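Local coordinates for protein CghA (Chaetomium globosum, PDB 6KBC) that is a two-domain, beta-rich protein of the calycin clan that binds the ligand WK1 in a pocket lined by both domains, at residues 82-92 against 345-353. Numbering follows the deposited sequence.
Sequences NAAWSDGTVWS and HHQAWWAKP. With WK1 ((2S)-3-[(2S,4E)-4-[[(1R,2S,4aR,6S,8R,8aS)-2-[(E)-but-2-en-2-yl]-6,8-dimethyl-1,2,4a,5,6,7,8,8a-octahydronaphthalen-1-yl]-oxidanyl-methylidene]-3,5-bis(oxidanylidene)pyrrolidin-2-yl]-2-methyl-2-oxidanyl-propanoic acid), chain B.
Trp349 slides its indole between Ala84 and the ring of its neighbour, Trp350. The methyl CB of Ala84 sits over the five-membered ring, 3.7 Å from its centroid, in a CH-pi contact, while Trp350 CZ3 covers the opposite face. With CG anti to the backbone N (chi1 -173°), the indole lies across strand 82-85 and sets its edge against the backbone. There, Trp349 NE1 lies 3.2 Å from Ala83 N, two donors meeting without a hydrogen bond.

Trp350 turns one face to both Asn82 and the ligand: WK1 C18 lies 3.4 Å above the ring plane, and the Asn82 amide lies over the same face, its plane 32° from the ring. Asn82 OD1 accepts from Ser92 OG, and Asn82 ND2 donates to WK1 O1 at 2.9 Å, which fixes the amide's rotation. Lys352 NZ bonds to O and O2 of WK1.

At the hairpin turn, extended Gln347 donates from NE2 to Trp85 O (2.9 Å), from above the carbonyl plane, while Gly88 N reaches that oxygen from the opposite face. A water joins Gln347 NE2, Gly88 O and Ala348 O.

The contact brings the hairpin of strands 77-85 and 90-96 in the N-terminal domain against strand 348-353 of the C-terminal domain, which pairs antiparallel with strand 363-375, interrupted by a classic bulge where Trp349 and Trp350 face Gly366; Trp349 also touches Ala61 and Thr63 on strand 60-69.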
ATOM      1  N   ASN A  82       6.097   6.496   7.378  1.00 25.49           N
ATOM      2  CA  ASN A  82       6.520   5.566   8.413  1.00 26.82           C
ATOM      3  C   ASN A  82       7.884   5.008   8.047  1.00 23.53           C
ATOM      4  O   ASN A  82       8.127   4.661   6.890  1.00 23.90           O
ATOM      5  CB  ASN A  82       5.520   4.424   8.581  1.00 23.59           C
ATOM      6  CG  ASN A  82       4.213   4.897   9.166  1.00 27.85           C
ATOM      7  OD1 ASN A  82       4.091   5.029  10.377  1.00 27.66           O
ATOM      8  ND2 ASN A  82       3.238   5.196   8.305  1.00 29.82           N
ATOM      9  N   ALA A  83       8.750   4.879   9.047  1.00 22.99           N
ATOM     10  CA  ALA A  83      10.102   4.391   8.824  1.00 25.14           C
ATOM     11  C   ALA A  83      10.498   3.502   9.988  1.00 24.57           C
ATOM     12  O   ALA A  83      10.119   3.770  11.133  1.00 25.04           O
ATOM     13  CB  ALA A  83      11.098   5.557   8.681  1.00 23.05           C
ATOM     14  N   ALA A  84      11.250   2.443   9.691  1.00 24.80           N
ATOM     15  CA  ALA A  84      11.684   1.490  10.702  1.00 25.60           C
ATOM     16  C   ALA A  84      13.140   1.126  10.460  1.00 25.15           C
ATOM     17  O   ALA A  84      13.573   1.005   9.312  1.00 25.05           O
ATOM     18  CB  ALA A  84      10.822   0.219  10.690  1.00 24.81           C
ATOM     19  N   TRP A  85      13.886   0.939  11.547  1.00 26.32           N
ATOM     20  CA  TRP A  85      15.269   0.480  11.500  1.00 27.01           C
ATOM     21  C   TRP A  85      15.385  -0.801  12.312  1.00 28.04           C
ATOM     22  O   TRP A  85      14.717  -0.956  13.333  1.00 26.86           O
ATOM     23  CB  TRP A  85      16.244   1.504  12.101  1.00 25.37           C
ATOM     24  CG  TRP A  85      16.464   2.769  11.334  1.00 27.80           C
ATOM     25  CD1 TRP A  85      17.574   3.099  10.593  1.00 24.09           C
ATOM     26  CD2 TRP A  85      15.576   3.895  11.250  1.00 25.82           C
ATOM     27  NE1 TRP A  85      17.419   4.351  10.052  1.00 26.37           N
ATOM     28  CE2 TRP A  85      16.212   4.868  10.451  1.00 25.94           C
ATOM     29  CE3 TRP A  85      14.308   4.174  11.774  1.00 26.62           C
ATOM     30  CZ2 TRP A  85      15.619   6.093  10.156  1.00 25.30           C
ATOM     31  CZ3 TRP A  85      13.718   5.389  11.480  1.00 23.59           C
ATOM     32  CH2 TRP A  85      14.374   6.339  10.673  1.00 28.50           C
ATOM     33  N   SER A  86      16.284  -1.690  11.883  1.00 27.17           N
ATOM     34  CA  SER A  86      16.451  -2.967  12.573  1.00 34.02           C
ATOM     35  C   SER A  86      16.827  -2.790  14.040  1.00 34.60           C
ATOM     36  O   SER A  86      16.596  -3.698  14.843  1.00 31.25           O
ATOM     37  CB  SER A  86      17.518  -3.814  11.871  1.00 28.48           C
ATOM     38  OG  SER A  86      18.744  -3.107  11.782  1.00 42.17           O
ATOM     39  N   ASP A  87      17.411  -1.647  14.414  1.00 32.59           N
ATOM     40  CA  ASP A  87      17.786  -1.452  15.813  1.00 32.02           C
ATOM     41  C   ASP A  87      16.601  -1.117  16.712  1.00 38.22           C
ATOM     42  O   ASP A  87      16.802  -0.903  17.913  1.00 36.06           O
ATOM     43  CB  ASP A  87      18.870  -0.373  15.944  1.00 31.96           C
ATOM     44  CG  ASP A  87      18.364   1.047  15.668  1.00 36.13           C
ATOM     45  OD1 ASP A  87      17.170   1.260  15.372  1.00 33.29           O
ATOM     46  OD2 ASP A  87      19.193   1.980  15.751  1.00 36.74           O
ATOM     47  N   GLY A  88      15.379  -1.081  16.169  1.00 33.38           N
ATOM     48  CA  GLY A  88      14.188  -0.799  16.940  1.00 31.00           C
ATOM     49  C   GLY A  88      13.619   0.585  16.718  1.00 31.47           C
ATOM     50  O   GLY A  88      12.450   0.819  17.042  1.00 30.31           O
ATOM     51  N   THR A  89      14.402   1.502  16.156  1.00 30.11           N
ATOM     52  CA  THR A  89      13.889   2.841  15.918  1.00 26.87           C
ATOM     53  C   THR A  89      12.740   2.800  14.922  1.00 23.58           C
ATOM     54  O   THR A  89      12.804   2.119  13.898  1.00 28.29           O
ATOM     55  CB  THR A  89      14.977   3.768  15.384  1.00 30.87           C
ATOM     56  OG1 THR A  89      16.155   3.645  16.183  1.00 30.19           O
ATOM     57  CG2 THR A  89      14.489   5.198  15.431  1.00 29.74           C
ATOM     58  N   VAL A  90      11.674   3.527  15.238  1.00 24.01           N
ATOM     59  CA  VAL A  90      10.601   3.754  14.288  1.00 26.62           C
ATOM     60  C   VAL A  90      10.318   5.247  14.272  1.00 29.27           C
ATOM     61  O   VAL A  90      10.560   5.960  15.251  1.00 31.28           O
ATOM     62  CB  VAL A  90       9.330   2.943  14.624  1.00 28.29           C
ATOM     63  CG1 VAL A  90       9.641   1.441  14.595  1.00 23.93           C
ATOM     64  CG2 VAL A  90       8.778   3.372  15.973  1.00 29.11           C
ATOM     65  N   TRP A  91       9.808   5.717  13.144  1.00 25.85           N
ATOM     66  CA  TRP A  91       9.579   7.134  12.925  1.00 28.04           C
ATOM     67  C   TRP A  91       8.319   7.265  12.094  1.00 31.35           C
ATOM     68  O   TRP A  91       8.248   6.727  10.983  1.00 31.30           O
ATOM     69  CB  TRP A  91      10.772   7.767  12.211  1.00 28.15           C
ATOM     70  CG  TRP A  91      10.768   9.259  12.137  1.00 33.69           C
ATOM     71  CD1 TRP A  91      11.428  10.127  12.966  1.00 34.13           C
ATOM     72  CD2 TRP A  91      10.106  10.066  11.153  1.00 33.39           C
ATOM     73  NE1 TRP A  91      11.205  11.424  12.562  1.00 34.75           N
ATOM     74  CE2 TRP A  91      10.405  11.413  11.448  1.00 34.86           C
ATOM     75  CE3 TRP A  91       9.289   9.782  10.053  1.00 30.13           C
ATOM     76  CZ2 TRP A  91       9.910  12.474  10.684  1.00 36.55           C
ATOM     77  CZ3 TRP A  91       8.804  10.835   9.291  1.00 35.29           C
ATOM     78  CH2 TRP A  91       9.117  12.167   9.610  1.00 35.14           C
ATOM     79  N   SER A  92       7.332   7.967  12.634  1.00 28.80           N
ATOM     80  CA  SER A  92       6.038   8.113  11.989  1.00 32.42           C
ATOM     81  C   SER A  92       5.596   9.550  12.147  1.00 31.16           C
ATOM     82  O   SER A  92       5.459  10.036  13.272  1.00 34.31           O
ATOM     83  CB  SER A  92       4.992   7.163  12.595  1.00 30.01           C
ATOM     84  OG  SER A  92       5.360   5.801  12.405  1.00 32.05           O
ATOM     85  N   HIS A 345       5.137 -11.553  12.295  1.00 19.59           N
ATOM     86  CA  HIS A 345       5.509 -10.243  12.810  1.00 19.70           C
ATOM     87  C   HIS A 345       6.894 -10.289  13.433  1.00 22.99           C
ATOM     88  O   HIS A 345       7.096 -10.953  14.458  1.00 20.97           O
ATOM     89  CB  HIS A 345       4.501  -9.777  13.856  1.00 20.25           C
ATOM     90  CG  HIS A 345       3.111  -9.608  13.316  1.00 19.11           C
ATOM     91  ND1 HIS A 345       1.989  -9.703  14.112  1.00 18.69           N
ATOM     92  CD2 HIS A 345       2.669  -9.338  12.064  1.00 19.66           C
ATOM     93  CE1 HIS A 345       0.912  -9.510  13.371  1.00 20.18           C
ATOM     94  NE2 HIS A 345       1.297  -9.270  12.126  1.00 20.60           N
ATOM     95  N   HIS A 346       7.837  -9.573  12.826  1.00 21.91           N
ATOM     96  CA  HIS A 346       9.212  -9.535  13.291  1.00 21.46           C
ATOM     97  C   HIS A 346       9.535  -8.257  14.043  1.00 22.82           C
ATOM     98  O   HIS A 346      10.189  -8.305  15.083  1.00 23.35           O
ATOM     99  CB  HIS A 346      10.179  -9.696  12.111  1.00 24.62           C
ATOM    100  CG  HIS A 346      11.615  -9.640  12.520  1.00 24.69           C
ATOM    101  ND1 HIS A 346      12.259 -10.706  13.111  1.00 27.07           N
ATOM    102  CD2 HIS A 346      12.522  -8.634  12.460  1.00 25.66           C
ATOM    103  CE1 HIS A 346      13.504 -10.361  13.389  1.00 30.41           C
ATOM    104  NE2 HIS A 346      13.691  -9.111  12.999  1.00 29.87           N
ATOM    105  N   GLN A 347       9.070  -7.118  13.555  1.00 20.98           N
ATOM    106  CA  GLN A 347       9.330  -5.848  14.207  1.00 23.26           C
ATOM    107  C   GLN A 347       8.057  -5.037  14.187  1.00 20.92           C
ATOM    108  O   GLN A 347       7.448  -4.873  13.126  1.00 20.77           O
ATOM    109  CB  GLN A 347      10.459  -5.051  13.516  1.00 22.81           C
ATOM    110  CG  GLN A 347      10.748  -3.742  14.234  1.00 22.59           C
ATOM    111  CD  GLN A 347      11.814  -2.891  13.547  1.00 28.71           C
ATOM    112  OE1 GLN A 347      12.451  -3.314  12.574  1.00 23.41           O
ATOM    113  NE2 GLN A 347      11.997  -1.674  14.052  1.00 26.51           N
ATOM    114  N   ALA A 348       7.685  -4.514  15.349  1.00 21.81           N
ATOM    115  CA  ALA A 348       6.542  -3.619  15.460  1.00 25.05           C
ATOM    116  C   ALA A 348       6.914  -2.266  14.877  1.00 26.15           C
ATOM    117  O   ALA A 348       7.787  -1.574  15.402  1.00 26.43           O
ATOM    118  CB  ALA A 348       6.125  -3.473  16.920  1.00 22.66           C
ATOM    119  N   TRP A 349       6.250  -1.887  13.797  1.00 24.71           N
ATOM    120  CA  TRP A 349       6.618  -0.692  13.055  1.00 23.70           C
ATOM    121  C   TRP A 349       5.790   0.509  13.499  1.00 28.68           C
ATOM    122  O   TRP A 349       6.335   1.533  13.924  1.00 27.25           O
ATOM    123  CB  TRP A 349       6.430  -0.994  11.568  1.00 20.18           C
ATOM    124  CG  TRP A 349       6.905   0.062  10.614  1.00 22.83           C
ATOM    125  CD1 TRP A 349       7.348   1.321  10.909  1.00 22.20           C
ATOM    126  CD2 TRP A 349       6.946  -0.059   9.195  1.00 22.13           C
ATOM    127  NE1 TRP A 349       7.684   1.989   9.745  1.00 24.29           N
ATOM    128  CE2 TRP A 349       7.441   1.162   8.680  1.00 24.06           C
ATOM    129  CE3 TRP A 349       6.615  -1.084   8.303  1.00 22.48           C
ATOM    130  CZ2 TRP A 349       7.609   1.381   7.319  1.00 24.59           C
ATOM    131  CZ3 TRP A 349       6.782  -0.860   6.941  1.00 22.07           C
ATOM    132  CH2 TRP A 349       7.268   0.362   6.467  1.00 24.13           C
ATOM    133  N   TRP A 350       4.469   0.399  13.394  1.00 24.23           N
ATOM    134  CA  TRP A 350       3.566   1.399  13.930  1.00 23.79           C
ATOM    135  C   TRP A 350       2.389   0.678  14.563  1.00 25.36           C
ATOM    136  O   TRP A 350       2.139  -0.498  14.293  1.00 24.80           O
ATOM    137  CB  TRP A 350       3.109   2.404  12.852  1.00 23.04           C
ATOM    138  CG  TRP A 350       2.132   1.869  11.843  1.00 23.32           C
ATOM    139  CD1 TRP A 350       0.776   1.709  11.998  1.00 25.65           C
ATOM    140  CD2 TRP A 350       2.432   1.463  10.507  1.00 24.76           C
ATOM    141  NE1 TRP A 350       0.223   1.218  10.838  1.00 24.46           N
ATOM    142  CE2 TRP A 350       1.217   1.051   9.910  1.00 23.36           C
ATOM    143  CE3 TRP A 350       3.613   1.406   9.753  1.00 24.03           C
ATOM    144  CZ2 TRP A 350       1.152   0.583   8.605  1.00 24.68           C
ATOM    145  CZ3 TRP A 350       3.544   0.938   8.448  1.00 23.80           C
ATOM    146  CH2 TRP A 350       2.319   0.532   7.888  1.00 24.21           C
ATOM    147  N   ALA A 351       1.696   1.385  15.443  1.00 23.79           N
ATOM    148  CA  ALA A 351       0.519   0.837  16.112  1.00 25.70           C
ATOM    149  C   ALA A 351      -0.276   2.014  16.629  1.00 30.05           C
ATOM    150  O   ALA A 351       0.228   2.777  17.460  1.00 28.43           O
ATOM    151  CB  ALA A 351       0.906  -0.099  17.253  1.00 23.33           C
ATOM    152  N   LYS A 352      -1.485   2.193  16.117  1.00 27.36           N
ATOM    153  CA  LYS A 352      -2.318   3.277  16.595  1.00 31.81           C
ATOM    154  C   LYS A 352      -3.767   2.822  16.655  1.00 30.41           C
ATOM    155  O   LYS A 352      -4.202   1.997  15.837  1.00 26.72           O
ATOM    156  CB  LYS A 352      -2.184   4.516  15.702  1.00 32.74           C
ATOM    157  CG  LYS A 352      -2.664   4.328  14.295  1.00 35.46           C
ATOM    158  CD  LYS A 352      -2.506   5.632  13.508  1.00 39.14           C
ATOM    159  CE  LYS A 352      -3.003   5.454  12.088  1.00 44.93           C
ATOM    160  NZ  LYS A 352      -2.879   6.693  11.264  1.00 42.94           N
ATOM    161  N   PRO A 353      -4.533   3.333  17.619  1.00 30.97           N
ATOM    162  CA  PRO A 353      -5.950   2.958  17.724  1.00 26.97           C
ATOM    163  C   PRO A 353      -6.755   3.480  16.550  1.00 28.84           C
ATOM    164  O   PRO A 353      -6.485   4.560  16.019  1.00 30.81           O
ATOM    165  CB  PRO A 353      -6.404   3.630  19.032  1.00 31.27           C
ATOM    166  CG  PRO A 353      -5.152   3.918  19.794  1.00 39.49           C
ATOM    167  CD  PRO A 353      -4.097   4.187  18.739  1.00 33.13           C
TER
HETATM  168  O   WK1 B 501      -0.870   7.434   9.898  1.00 42.02           O
HETATM  169  C17 WK1 B 501      -0.194   6.653   9.279  1.00 40.34           C
HETATM  170  O1  WK1 B 501       0.990   6.790   9.153  1.00 35.21           O
HETATM  171  C19 WK1 B 501      -0.812   5.470   8.654  1.00 35.90           C
HETATM  172  O2  WK1 B 501      -2.154   5.334   8.976  1.00 39.32           O
HETATM  173  C18 WK1 B 501      -0.142   4.239   9.180  1.00 35.48           C
HETATM  174  C20 WK1 B 501      -0.654   5.727   7.181  1.00 35.40           C
HETATM  175  C22 WK1 B 501      -0.861   4.495   6.399  1.00 33.71           C
HETATM  176  N   WK1 B 501      -0.570   4.529   4.979  1.00 34.23           N
HETATM  177  C21 WK1 B 501      -1.557   3.944   4.308  1.00 36.07           C
HETATM  178  O5  WK1 B 501      -1.539   3.814   3.002  1.00 32.29           O
HETATM  179  C23 WK1 B 501      -2.173   3.889   6.431  1.00 41.42           C
HETATM  180  O4  WK1 B 501      -2.885   3.654   7.514  1.00 36.88           O
HETATM  181  C24 WK1 B 501      -2.668   3.491   5.159  1.00 39.24           C
HETATM  182  C16 WK1 B 501      -3.933   2.825   4.868  1.00 39.12           C
HETATM  183  O3  WK1 B 501      -4.695   2.546   5.854  1.00 41.47           O
HETATM  184  C9  WK1 B 501      -4.244   2.372   3.503  1.00 38.30           C
HETATM  185  C8  WK1 B 501      -3.511   1.000   3.494  1.00 36.98           C
HETATM  186  C12 WK1 B 501      -2.159   0.882   4.166  1.00 35.88           C
HETATM  187  C13 WK1 B 501      -1.026   0.990   3.509  1.00 34.46           C
HETATM  188  C90 WK1 B 501       0.289   0.876   4.201  1.00 36.67           C
HETATM  189  C14 WK1 B 501      -2.080   0.634   5.630  1.00 41.16           C
HETATM  190  C7  WK1 B 501      -4.348  -0.084   4.101  1.00 39.80           C
HETATM  191  C6  WK1 B 501      -5.563  -0.265   3.657  1.00 38.20           C
HETATM  192  C3  WK1 B 501      -6.131   0.805   2.781  1.00 38.41           C
HETATM  193  C4  WK1 B 501      -5.726   2.203   3.200  1.00 40.09           C
HETATM  194  C5  WK1 B 501      -6.118   3.134   2.070  1.00 43.32           C
HETATM  195  C11 WK1 B 501      -5.924   4.558   2.485  1.00 41.11           C
HETATM  196  C2  WK1 B 501      -7.603   0.709   2.474  1.00 38.30           C
HETATM  197  C1  WK1 B 501      -7.791   1.491   1.213  1.00 38.08           C
HETATM  198  C10 WK1 B 501      -9.139   1.367   0.585  1.00 40.88           C
HETATM  199  C   WK1 B 501      -7.523   2.929   1.538  1.00 40.47           C
HETATM  200  O   HOH W   1      10.575  -1.427  16.628  1.00 33.31           O
HETATM  201  O   HOH W   2       5.596   4.226  14.658  1.00 27.65           O